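Local structure of GH18 chiitnase (Pseudoalteromonas aurantia, 6K7Z) at residues A[200-205]-A[246-251]; A[222-225]-A[229-232]; A[233-238]-A[242-247]. The protein probably breaks internal beta-1,4 linkages of chitin, acting as an endochitinase of glycoside hydrolase family 18. All coordinates share one frame; numbering follows the deposited sequence.

Interaction 1: A[200-205]-A[246-251]; sequences QIVSSY and KPIQQQ
Ile248 reaches from helix 237-251 into the angle between Val202 and Tyr205, two side chains of helix 198-209 that face it about one helical turn apart. The isoleucine crosses the tyrosine at about a right angle. Ile248 CD1 lies 3.5 Å from Tyr205 CD2, at an oblique approach to the ring, while the other branch, Ile248 CG2, comes within 3.7 Å of Tyr205 CE2. Between them the two branches cover the ring atoms from CG through CD2 to CE2. With chi1 at 180°, Tyr205 CG stands anti to the backbone N, and the ring is carried across toward the isoleucine.

Against Val202 the geometry differs: valine and isoleucine slide past each other in opposite directions, with Val202 CG1 4.0 Å from Ile248 CG1. Val202 CG2 lies 4.2 Å from Pro247 CB and as far from Ile248 CG1. Both valine methyls thus rest against Ile248 and one also reaches the proline, so a compact, branched side chain fits between the helices. Pro247 suits a kinked helix because its nitrogen has no hydrogen to give to the preceding turn.

Between these segments the helix axes approach to 10.0 Å and cross at -33°, with apolar contacts and no hydrogen bond. The pair belongs to the helical layer outside the barrel. Tyr205 OH is hydrogen-bonded to Val219 O at the start of strand 219-224 and to Gly255 N just before strand 256-260.

Interaction 2: A[222-225]-A[229-232]; sequences GFPV and DAGS
Pro224 and Asp229 meet through their beta carbons, Pro224 CB lying 3.6 Å from Asp229 CB, where the chain leaves strand 219-224 and folds back along its end. The apolar part of the contact is built on the proline ring. Ala230 CB lies against the CB and CG of that ring, 3.8 Å from Pro224 CG. A proline is well placed here because its rigid ring offers a fixed surface, and alanine suits the position opposite because a small methyl lets the returning backbone come close. The aspartate adds a van der Waals approach: its chi1 of -74° puts CG anti to the carbonyl carbon and turns the carboxylate toward Val225, with Asp229 OD2 3.5 Å from Val225 CB.

The polar part consists of hydrogen bonds made by the same carboxylate. Asp229 OD2 is bonded to Thr226 OG1, within the short turn joining the two segments, and Asp229 OD1 to the hydroxyl of Ser264. An acidic side chain therefore fits well: one carboxylate oxygen ties the turn internally while the other joins it to a separate loop.

The turn sits between two neighbours: the backbone of Val225 is hydrogen-bonded to Trp260 at the end of strand 256-260, whereas Ala230 packs on Asn190 and Pro224 on Tyr189, in the loop that follows strand 183-187.

Interaction 3: A[233-238]-A[242-247]; sequences GYMPVQ and NEVIKP
Asn242 folds back over Gln238 O in the first part of helix 237-251, the helix of a beta-alpha-beta unit between strands 219-224 and 256-260 of the TIM barrel. The backbone makes the standard helical bond, Asn242 N to Gln238 O at 3.1 Å.

Along the side chain, Asn242 CB already sits 3.4 Å from Gln238 O. Chi1 of -76° places CG anti to the carbonyl carbon and beside the backbone N, which keeps the chain near the same oxygen, with Asn242 CG 3.8 Å from Gln238 O. At the tip, Asn242 ND2 adds a weak hydrogen bond to Gln238 O at 3.3 Å, bent to 143° at the hydrogen. Gln238 O thus receives the backbone N-H and, more weakly, one side-chain N-H of Asn242, a role that the short amide of asparagine suits at this exposed position. The next turn, 242-245, is wider and of pi type.

A second, apolar contact lies on the buried side of the helix. Pro236 occupies the N-cap position, and the residue before it, Met235, turns inward toward Val244, crossing it at about a right angle. Methionine suits this place because its flexible, unbranched chain can bend at the sulfur: the turn about the CG-SD bond (chi3 -67°) brings Met235 CE to 4.2 Å from Val244 CG2.

How the interactions relate
The three contacts follow one part of the TIM barrel, from helix 198-209 through strand 219-224 to helix 237-251. Interaction 2 lies inside the loop closed by interaction 1, and interaction 3 follows it in series, sharing Lys246 and Pro247 with interaction 1. The centres of interactions 1 and 3 are about 10 Å apart. Interaction 2 is centred about 12 Å from interaction 3 and about 18 Å from interaction 1. Met235 CE links segments of all three, touching Ile201 CD1 (3.8 Å) and Phe223 CE1 (3.5 Å), neither of which belongs to the contact pairs themselves. Apolar side chains from strand 219-224, the chain before helix 237-251 and helix 198-209 thus meet around the methionine.

Interaction 1: A[200-205]-A[246-251]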
ATOM      1  N   GLN A 200     -16.248   0.769  13.714  1.00 18.20           N
ATOM      2  CA  GLN A 200     -16.419   1.114  12.309  1.00 19.48           C
ATOM      3  C   GLN A 200     -15.360   0.433  11.442  1.00 17.07           C
ATOM      4  O   GLN A 200     -15.643   0.017  10.313  1.00 16.26           O
ATOM      5  CB  GLN A 200     -16.377   2.633  12.147  1.00 19.29           C
ATOM      6  CG  GLN A 200     -16.569   3.111  10.725  1.00 19.64           C
ATOM      7  CD  GLN A 200     -17.962   2.821  10.209  1.00 28.11           C
ATOM      8  OE1 GLN A 200     -18.154   1.964   9.335  1.00 26.20           O
ATOM      9  NE2 GLN A 200     -18.949   3.524  10.756  1.00 23.55           N
ATOM     10  N   ILE A 201     -14.135   0.300  11.953  1.00 16.71           N
ATOM     11  CA  ILE A 201     -13.086  -0.344  11.164  1.00 13.81           C
ATOM     12  C   ILE A 201     -13.429  -1.809  10.924  1.00 14.86           C
ATOM     13  O   ILE A 201     -13.253  -2.335   9.812  1.00 14.43           O
ATOM     14  CB  ILE A 201     -11.721  -0.185  11.865  1.00 14.18           C
ATOM     15  CG1 ILE A 201     -11.286   1.281  11.862  1.00 12.98           C
ATOM     16  CG2 ILE A 201     -10.674  -1.086  11.214  1.00 12.41           C
ATOM     17  CD1 ILE A 201     -10.199   1.591  12.893  1.00 12.74           C
ATOM     18  N   VAL A 202     -13.940  -2.487  11.955  1.00 13.62           N
ATOM     19  CA  VAL A 202     -14.263  -3.907  11.843  1.00 12.99           C
ATOM     20  C   VAL A 202     -15.400  -4.136  10.853  1.00 14.28           C
ATOM     21  O   VAL A 202     -15.316  -5.003   9.976  1.00 15.71           O
ATOM     22  CB  VAL A 202     -14.604  -4.485  13.226  1.00 15.34           C
ATOM     23  CG1 VAL A 202     -15.200  -5.880  13.081  1.00 14.68           C
ATOM     24  CG2 VAL A 202     -13.338  -4.518  14.106  1.00 14.67           C
ATOM     25  N   SER A 203     -16.501  -3.402  11.004  1.00 16.99           N
ATOM     26  CA  SER A 203     -17.630  -3.630  10.104  1.00 16.69           C
ATOM     27  C   SER A 203     -17.238  -3.329   8.665  1.00 16.52           C
ATOM     28  O   SER A 203     -17.560  -4.099   7.752  1.00 15.97           O
ATOM     29  CB  SER A 203     -18.836  -2.792  10.527  1.00 19.40           C
ATOM     30  OG  SER A 203     -18.531  -1.412  10.505  1.00 25.20           O
ATOM     31  N   SER A 204     -16.509  -2.232   8.450  1.00 16.70           N
ATOM     32  CA  SER A 204     -16.062  -1.902   7.102  1.00 14.68           C
ATOM     33  C   SER A 204     -15.109  -2.956   6.559  1.00 14.67           C
ATOM     34  O   SER A 204     -15.245  -3.379   5.405  1.00 13.86           O
ATOM     35  CB  SER A 204     -15.414  -0.517   7.080  1.00 15.59           C
ATOM     36  OG  SER A 204     -16.382   0.502   7.284  1.00 16.69           O
ATOM     37  N   TYR A 205     -14.133  -3.393   7.369  1.00 14.77           N
ATOM     38  CA  TYR A 205     -13.238  -4.463   6.933  1.00 12.71           C
ATOM     39  C   TYR A 205     -14.025  -5.676   6.434  1.00 15.02           C
ATOM     40  O   TYR A 205     -13.745  -6.218   5.358  1.00 14.71           O
ATOM     41  CB  TYR A 205     -12.286  -4.878   8.063  1.00 13.04           C
ATOM     42  CG  TYR A 205     -11.368  -5.984   7.614  1.00 14.00           C
ATOM     43  CD1 TYR A 205     -10.191  -5.695   6.931  1.00 13.25           C
ATOM     44  CD2 TYR A 205     -11.704  -7.318   7.810  1.00 14.48           C
ATOM     45  CE1 TYR A 205      -9.353  -6.703   6.489  1.00 12.98           C
ATOM     46  CE2 TYR A 205     -10.880  -8.334   7.357  1.00 15.40           C
ATOM     47  CZ  TYR A 205      -9.708  -8.019   6.693  1.00 14.59           C
ATOM     48  OH  TYR A 205      -8.893  -9.016   6.236  1.00 16.48           O
ATOM     49  N   LYS A 246      -8.894  -9.161  17.112  1.00 19.61           N
ATOM     50  CA  LYS A 246      -9.672 -10.266  17.664  1.00 20.79           C
ATOM     51  C   LYS A 246     -11.126 -10.251  17.205  1.00 19.20           C
ATOM     52  O   LYS A 246     -11.627 -11.322  16.828  1.00 19.72           O
ATOM     53  CB  LYS A 246      -9.539 -10.290  19.190  1.00 20.83           C
ATOM     54  CG  LYS A 246      -8.159 -10.800  19.596  1.00 23.76           C
ATOM     55  CD  LYS A 246      -8.018 -11.065  21.086  1.00 25.31           C
ATOM     56  CE  LYS A 246      -6.603 -11.520  21.422  1.00 24.82           C
ATOM     57  NZ  LYS A 246      -6.274 -12.854  20.840  1.00 32.13           N
ATOM     58  N   PRO A 247     -11.839  -9.122  17.168  1.00 17.40           N
ATOM     59  CA  PRO A 247     -13.213  -9.168  16.636  1.00 19.59           C
ATOM     60  C   PRO A 247     -13.292  -9.627  15.186  1.00 18.17           C
ATOM     61  O   PRO A 247     -14.256 -10.311  14.817  1.00 18.19           O
ATOM     62  CB  PRO A 247     -13.701  -7.723  16.813  1.00 18.58           C
ATOM     63  CG  PRO A 247     -12.885  -7.197  17.960  1.00 17.14           C
ATOM     64  CD  PRO A 247     -11.526  -7.801  17.747  1.00 17.64           C
ATOM     65  N   ILE A 248     -12.312  -9.326  14.349  1.00 15.91           N
ATOM     66  CA  ILE A 248     -12.352  -9.797  12.980  1.00 15.28           C
ATOM     67  C   ILE A 248     -12.081 -11.314  12.955  1.00 19.01           C
ATOM     68  O   ILE A 248     -12.733 -12.056  12.270  1.00 20.15           O
ATOM     69  CB  ILE A 248     -11.330  -9.038  12.115  1.00 15.25           C
ATOM     70  CG1 ILE A 248     -11.784  -7.635  11.848  1.00 14.50           C
ATOM     71  CG2 ILE A 248     -11.097  -9.724  10.799  1.00 17.88           C
ATOM     72  CD1 ILE A 248     -10.751  -6.772  11.177  1.00 15.75           C
ATOM     73  N   GLN A 249     -11.105 -11.756  13.727  1.00 17.22           N
ATOM     74  CA  GLN A 249     -10.780 -13.163  13.784  1.00 17.78           C
ATOM     75  C   GLN A 249     -11.952 -14.028  14.292  1.00 21.63           C
ATOM     76  O   GLN A 249     -12.033 -15.161  13.935  1.00 20.14           O
ATOM     77  CB  GLN A 249      -9.561 -13.446  14.626  1.00 19.80           C
ATOM     78  CG  GLN A 249      -8.256 -12.941  14.059  1.00 23.33           C
ATOM     79  CD  GLN A 249      -7.103 -13.043  15.064  1.00 23.26           C
ATOM     80  OE1 GLN A 249      -7.300 -12.960  16.216  1.00 22.00           O
ATOM     81  NE2 GLN A 249      -5.921 -13.215  14.575  1.00 23.81           N
ATOM     82  N   GLN A 250     -12.813 -13.444  15.121  1.00 22.18           N
ATOM     83  CA  GLN A 250     -13.977 -14.135  15.670  1.00 24.64           C
ATOM     84  C   GLN A 250     -15.002 -14.386  14.597  1.00 26.30           C
ATOM     85  O   GLN A 250     -15.608 -15.409  14.570  1.00 26.13           O
ATOM     86  CB  GLN A 250     -14.610 -13.454  16.923  1.00 27.00           C
ATOM     87  CG  GLN A 250     -14.855 -11.952  16.850  1.00 31.28           C
ATOM     88  CD  GLN A 250     -15.525 -11.354  18.092  1.00 37.06           C
ATOM     89  OE1 GLN A 250     -15.161 -11.699  19.192  1.00 38.34           O
ATOM     90  NE2 GLN A 250     -16.493 -10.485  17.912  1.00 41.68           N
ATOM     91  N   GLN A 251     -15.160 -13.441  13.690  1.00 24.75           N
ATOM     92  CA  GLN A 251     -16.129 -13.562  12.618  1.00 25.19           C
ATOM     93  C   GLN A 251     -15.700 -14.052  11.279  1.00 25.11           C
ATOM     94  O   GLN A 251     -16.513 -14.468  10.554  1.00 26.77           O
ATOM     95  CB  GLN A 251     -16.762 -12.240  12.345  1.00 26.58           C
ATOM     96  CG  GLN A 251     -17.539 -11.683  13.451  1.00 27.51           C
ATOM     97  CD  GLN A 251     -18.546 -10.707  12.936  1.00 30.88           C
ATOM     98  OE1 GLN A 251     -19.352 -11.023  12.049  1.00 32.10           O
ATOM     99  NE2 GLN A 251     -18.474  -9.494  13.455  1.00 26.77           N
TER

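Interaction 2: A[222-225]-A[229-232]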
ATOM      1  N   GLY A 222      -4.641  -1.410   7.754  1.00 11.63           N
ATOM      2  CA  GLY A 222      -3.452  -0.575   7.943  1.00 10.80           C
ATOM      3  C   GLY A 222      -3.652   0.467   9.032  1.00 12.87           C
ATOM      4  O   GLY A 222      -4.732   1.067   9.143  1.00 10.01           O
ATOM      5  N   PHE A 223      -2.597   0.702   9.817  1.00 11.84           N
ATOM      6  CA  PHE A 223      -2.669   1.579  10.988  1.00 11.80           C
ATOM      7  C   PHE A 223      -1.382   2.373  11.145  1.00 12.73           C
ATOM      8  O   PHE A 223      -0.318   1.926  10.703  1.00 10.46           O
ATOM      9  CB  PHE A 223      -2.912   0.767  12.271  1.00 12.61           C
ATOM     10  CG  PHE A 223      -4.209   0.038  12.265  1.00 12.46           C
ATOM     11  CD1 PHE A 223      -5.381   0.696  12.599  1.00 13.20           C
ATOM     12  CD2 PHE A 223      -4.274  -1.292  11.879  1.00 12.05           C
ATOM     13  CE1 PHE A 223      -6.588   0.031  12.563  1.00 16.28           C
ATOM     14  CE2 PHE A 223      -5.490  -1.961  11.846  1.00 14.29           C
ATOM     15  CZ  PHE A 223      -6.640  -1.301  12.191  1.00 15.63           C
ATOM     16  N   PRO A 224      -1.441   3.532  11.808  1.00 13.27           N
ATOM     17  CA  PRO A 224      -0.204   4.239  12.164  1.00 12.10           C
ATOM     18  C   PRO A 224       0.445   3.590  13.374  1.00 12.52           C
ATOM     19  O   PRO A 224      -0.243   3.135  14.293  1.00 12.87           O
ATOM     20  CB  PRO A 224      -0.681   5.659  12.507  1.00 13.79           C
ATOM     21  CG  PRO A 224      -2.178   5.586  12.626  1.00 16.78           C
ATOM     22  CD  PRO A 224      -2.636   4.182  12.381  1.00 13.69           C
ATOM     23  N   VAL A 225       1.780   3.555  13.377  1.00 11.89           N
ATOM     24  CA  VAL A 225       2.488   2.977  14.518  1.00 10.70           C
ATOM     25  C   VAL A 225       2.365   3.888  15.727  1.00 13.52           C
ATOM     26  O   VAL A 225       2.016   3.441  16.824  1.00 12.06           O
ATOM     27  CB  VAL A 225       3.960   2.704  14.173  1.00 11.64           C
ATOM     28  CG1 VAL A 225       4.692   2.130  15.384  1.00 12.20           C
ATOM     29  CG2 VAL A 225       4.057   1.762  12.979  1.00  9.85           C
ATOM     30  N   ASP A 229       2.438   9.463  13.258  1.00 14.06           N
ATOM     31  CA  ASP A 229       2.398   8.828  11.943  1.00 17.09           C
ATOM     32  C   ASP A 229       1.149   9.164  11.141  1.00 18.65           C
ATOM     33  O   ASP A 229       1.095   8.848   9.947  1.00 18.05           O
ATOM     34  CB  ASP A 229       2.529   7.307  12.096  1.00 14.25           C
ATOM     35  CG  ASP A 229       3.950   6.881  12.452  1.00 13.26           C
ATOM     36  OD1 ASP A 229       4.902   7.273  11.726  1.00 19.49           O
ATOM     37  OD2 ASP A 229       4.116   6.155  13.453  1.00 15.64           O
ATOM     38  N   ALA A 230       0.153   9.812  11.743  1.00 15.28           N
ATOM     39  CA  ALA A 230      -1.040  10.161  10.983  1.00 17.61           C
ATOM     40  C   ALA A 230      -1.726  11.340  11.647  1.00 22.62           C
ATOM     41  O   ALA A 230      -1.649  11.506  12.864  1.00 20.63           O
ATOM     42  CB  ALA A 230      -2.012   8.981  10.880  1.00 17.58           C
ATOM     43  N   GLY A 231      -2.402  12.151  10.827  1.00 24.02           N
ATOM     44  CA  GLY A 231      -3.234  13.211  11.369  1.00 23.08           C
ATOM     45  C   GLY A 231      -4.350  12.695  12.257  1.00 23.30           C
ATOM     46  O   GLY A 231      -4.700  13.327  13.256  1.00 27.05           O
ATOM     47  N   SER A 232      -4.921  11.540  11.916  1.00 21.87           N
ATOM     48  CA  SER A 232      -5.976  10.946  12.726  1.00 16.73           C
ATOM     49  C   SER A 232      -5.899   9.433  12.611  1.00 16.33           C
ATOM     50  O   SER A 232      -5.441   8.900  11.599  1.00 18.53           O
ATOM     51  CB  SER A 232      -7.361  11.433  12.286  1.00 21.18           C
ATOM     52  OG  SER A 232      -7.631  11.052  10.939  1.00 18.77           O
TER

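Interaction 3: A[233-238]-A[242-247]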
ATOM      1  N   GLY A 233      -6.343   8.743  13.658  1.00 17.30           N
ATOM      2  CA  GLY A 233      -6.471   7.299  13.613  1.00 15.23           C
ATOM      3  C   GLY A 233      -5.489   6.517  14.456  1.00 16.00           C
ATOM      4  O   GLY A 233      -5.564   5.280  14.462  1.00 15.24           O
ATOM      5  N   TYR A 234      -4.578   7.170  15.173  1.00 16.81           N
ATOM      6  CA  TYR A 234      -3.705   6.411  16.057  1.00 14.69           C
ATOM      7  C   TYR A 234      -4.527   5.692  17.119  1.00 16.14           C
ATOM      8  O   TYR A 234      -5.455   6.257  17.712  1.00 14.18           O
ATOM      9  CB  TYR A 234      -2.663   7.305  16.727  1.00 17.26           C
ATOM     10  CG  TYR A 234      -2.001   6.595  17.898  1.00 17.37           C
ATOM     11  CD1 TYR A 234      -0.972   5.672  17.695  1.00 15.15           C
ATOM     12  CD2 TYR A 234      -2.433   6.819  19.195  1.00 16.12           C
ATOM     13  CE1 TYR A 234      -0.383   5.009  18.758  1.00 14.49           C
ATOM     14  CE2 TYR A 234      -1.857   6.157  20.268  1.00 17.70           C
ATOM     15  CZ  TYR A 234      -0.835   5.258  20.047  1.00 17.25           C
ATOM     16  OH  TYR A 234      -0.271   4.604  21.121  1.00 16.29           O
ATOM     17  N   MET A 235      -4.192   4.425  17.338  1.00 16.18           N
ATOM     18  CA  MET A 235      -4.737   3.655  18.430  1.00 15.87           C
ATOM     19  C   MET A 235      -3.594   2.894  19.083  1.00 14.33           C
ATOM     20  O   MET A 235      -2.703   2.397  18.382  1.00 13.65           O
ATOM     21  CB  MET A 235      -5.820   2.671  17.964  1.00 17.21           C
ATOM     22  CG  MET A 235      -7.091   3.338  17.481  1.00 16.74           C
ATOM     23  SD  MET A 235      -8.329   2.115  17.083  1.00 17.78           S
ATOM     24  CE  MET A 235      -7.564   1.336  15.658  1.00 15.56           C
ATOM     25  N   PRO A 236      -3.585   2.788  20.410  1.00 14.44           N
ATOM     26  CA  PRO A 236      -2.581   1.947  21.072  1.00 13.31           C
ATOM     27  C   PRO A 236      -2.691   0.516  20.575  1.00 13.40           C
ATOM     28  O   PRO A 236      -3.756   0.060  20.149  1.00 13.52           O
ATOM     29  CB  PRO A 236      -2.948   2.043  22.563  1.00 12.90           C
ATOM     30  CG  PRO A 236      -3.831   3.235  22.673  1.00 16.33           C
ATOM     31  CD  PRO A 236      -4.566   3.336  21.363  1.00 15.44           C
ATOM     32  N   VAL A 237      -1.581  -0.211  20.665  1.00 12.66           N
ATOM     33  CA  VAL A 237      -1.566  -1.541  20.071  1.00 13.58           C
ATOM     34  C   VAL A 237      -2.541  -2.474  20.787  1.00 14.88           C
ATOM     35  O   VAL A 237      -3.123  -3.363  20.155  1.00 13.36           O
ATOM     36  CB  VAL A 237      -0.132  -2.105  20.025  1.00 14.47           C
ATOM     37  CG1 VAL A 237       0.291  -2.567  21.351  1.00 19.67           C
ATOM     38  CG2 VAL A 237      -0.058  -3.260  19.068  1.00 21.94           C
ATOM     39  N   GLN A 238      -2.793  -2.262  22.089  1.00 13.33           N
ATOM     40  CA  GLN A 238      -3.742  -3.137  22.775  1.00 13.60           C
ATOM     41  C   GLN A 238      -5.155  -2.930  22.259  1.00 14.31           C
ATOM     42  O   GLN A 238      -5.973  -3.854  22.296  1.00 13.50           O
ATOM     43  CB  GLN A 238      -3.706  -2.926  24.292  1.00 14.25           C
ATOM     44  CG  GLN A 238      -4.214  -1.579  24.807  1.00 13.95           C
ATOM     45  CD  GLN A 238      -3.094  -0.594  25.074  1.00 14.00           C
ATOM     46  OE1 GLN A 238      -2.026  -0.675  24.469  1.00 14.11           O
ATOM     47  NE2 GLN A 238      -3.324   0.327  26.009  1.00 14.03           N
ATOM     48  N   ASN A 242      -7.313  -5.973  20.545  1.00 14.27           N
ATOM     49  CA  ASN A 242      -8.500  -6.482  21.205  1.00 13.07           C
ATOM     50  C   ASN A 242      -9.806  -5.900  20.672  1.00 16.87           C
ATOM     51  O   ASN A 242     -10.866  -6.469  20.948  1.00 17.92           O
ATOM     52  CB  ASN A 242      -8.376  -6.248  22.713  1.00 16.39           C
ATOM     53  CG  ASN A 242      -7.425  -7.239  23.364  1.00 17.34           C
ATOM     54  OD1 ASN A 242      -7.705  -8.444  23.396  1.00 18.93           O
ATOM     55  ND2 ASN A 242      -6.292  -6.748  23.875  1.00 17.64           N
ATOM     56  N   GLU A 243      -9.769  -4.805  19.905  1.00 14.25           N
ATOM     57  CA  GLU A 243     -10.983  -4.223  19.352  1.00 12.46           C
ATOM     58  C   GLU A 243     -11.038  -4.262  17.834  1.00 15.31           C
ATOM     59  O   GLU A 243     -12.098  -3.955  17.269  1.00 14.05           O
ATOM     60  CB  GLU A 243     -11.167  -2.769  19.823  1.00 16.38           C
ATOM     61  CG  GLU A 243     -11.159  -2.618  21.353  1.00 15.13           C
ATOM     62  CD  GLU A 243     -11.820  -1.337  21.858  1.00 19.78           C
ATOM     63  OE1 GLU A 243     -12.797  -0.859  21.236  1.00 18.07           O
ATOM     64  OE2 GLU A 243     -11.390  -0.822  22.914  1.00 17.82           O
ATOM     65  N   VAL A 244      -9.952  -4.646  17.162  1.00 12.89           N
ATOM     66  CA  VAL A 244      -9.967  -4.815  15.713  1.00 13.00           C
ATOM     67  C   VAL A 244      -9.619  -6.250  15.342  1.00 14.32           C
ATOM     68  O   VAL A 244     -10.422  -6.953  14.718  1.00 13.85           O
ATOM     69  CB  VAL A 244      -8.994  -3.831  15.035  1.00 13.89           C
ATOM     70  CG1 VAL A 244      -8.886  -4.128  13.545  1.00 14.61           C
ATOM     71  CG2 VAL A 244      -9.418  -2.399  15.276  1.00 13.53           C
ATOM     72  N   ILE A 245      -8.401  -6.677  15.697  1.00 14.18           N
ATOM     73  CA  ILE A 245      -7.879  -7.964  15.248  1.00 12.45           C
ATOM     74  C   ILE A 245      -8.721  -9.110  15.796  1.00 16.54           C
ATOM     75  O   ILE A 245      -9.209  -9.964  15.049  1.00 16.22           O
ATOM     76  CB  ILE A 245      -6.398  -8.113  15.641  1.00 12.15           C
ATOM     77  CG1 ILE A 245      -5.519  -7.175  14.795  1.00 15.24           C
ATOM     78  CG2 ILE A 245      -5.950  -9.559  15.475  1.00 17.59           C
ATOM     79  CD1 ILE A 245      -4.052  -7.166  15.187  1.00 12.29           C
ATOM     80  N   LYS A 246      -8.894  -9.161  17.112  1.00 19.61           N
ATOM     81  CA  LYS A 246      -9.672 -10.266  17.664  1.00 20.79           C
ATOM     82  C   LYS A 246     -11.126 -10.251  17.205  1.00 19.20           C
ATOM     83  O   LYS A 246     -11.627 -11.322  16.828  1.00 19.72           O
ATOM     84  CB  LYS A 246      -9.539 -10.290  19.190  1.00 20.83           C
ATOM     85  CG  LYS A 246      -8.159 -10.800  19.596  1.00 23.76           C
ATOM     86  CD  LYS A 246      -8.018 -11.065  21.086  1.00 25.31           C
ATOM     87  CE  LYS A 246      -6.603 -11.520  21.422  1.00 24.82           C
ATOM     88  NZ  LYS A 246      -6.274 -12.854  20.840  1.00 32.13           N
ATOM     89  N   PRO A 247     -11.839  -9.122  17.168  1.00 17.40           N
ATOM     90  CA  PRO A 247     -13.213  -9.168  16.636  1.00 19.59           C
ATOM     91  C   PRO A 247     -13.292  -9.627  15.186  1.00 18.17           C
ATOM     92  O   PRO A 247     -14.256 -10.311  14.817  1.00 18.19           O
ATOM     93  CB  PRO A 247     -13.701  -7.723  16.813  1.00 18.58           C
ATOM     94  CG  PRO A 247     -12.885  -7.197  17.960  1.00 17.14           C
ATOM     95  CD  PRO A 247     -11.526  -7.801  17.747  1.00 17.64           C
TER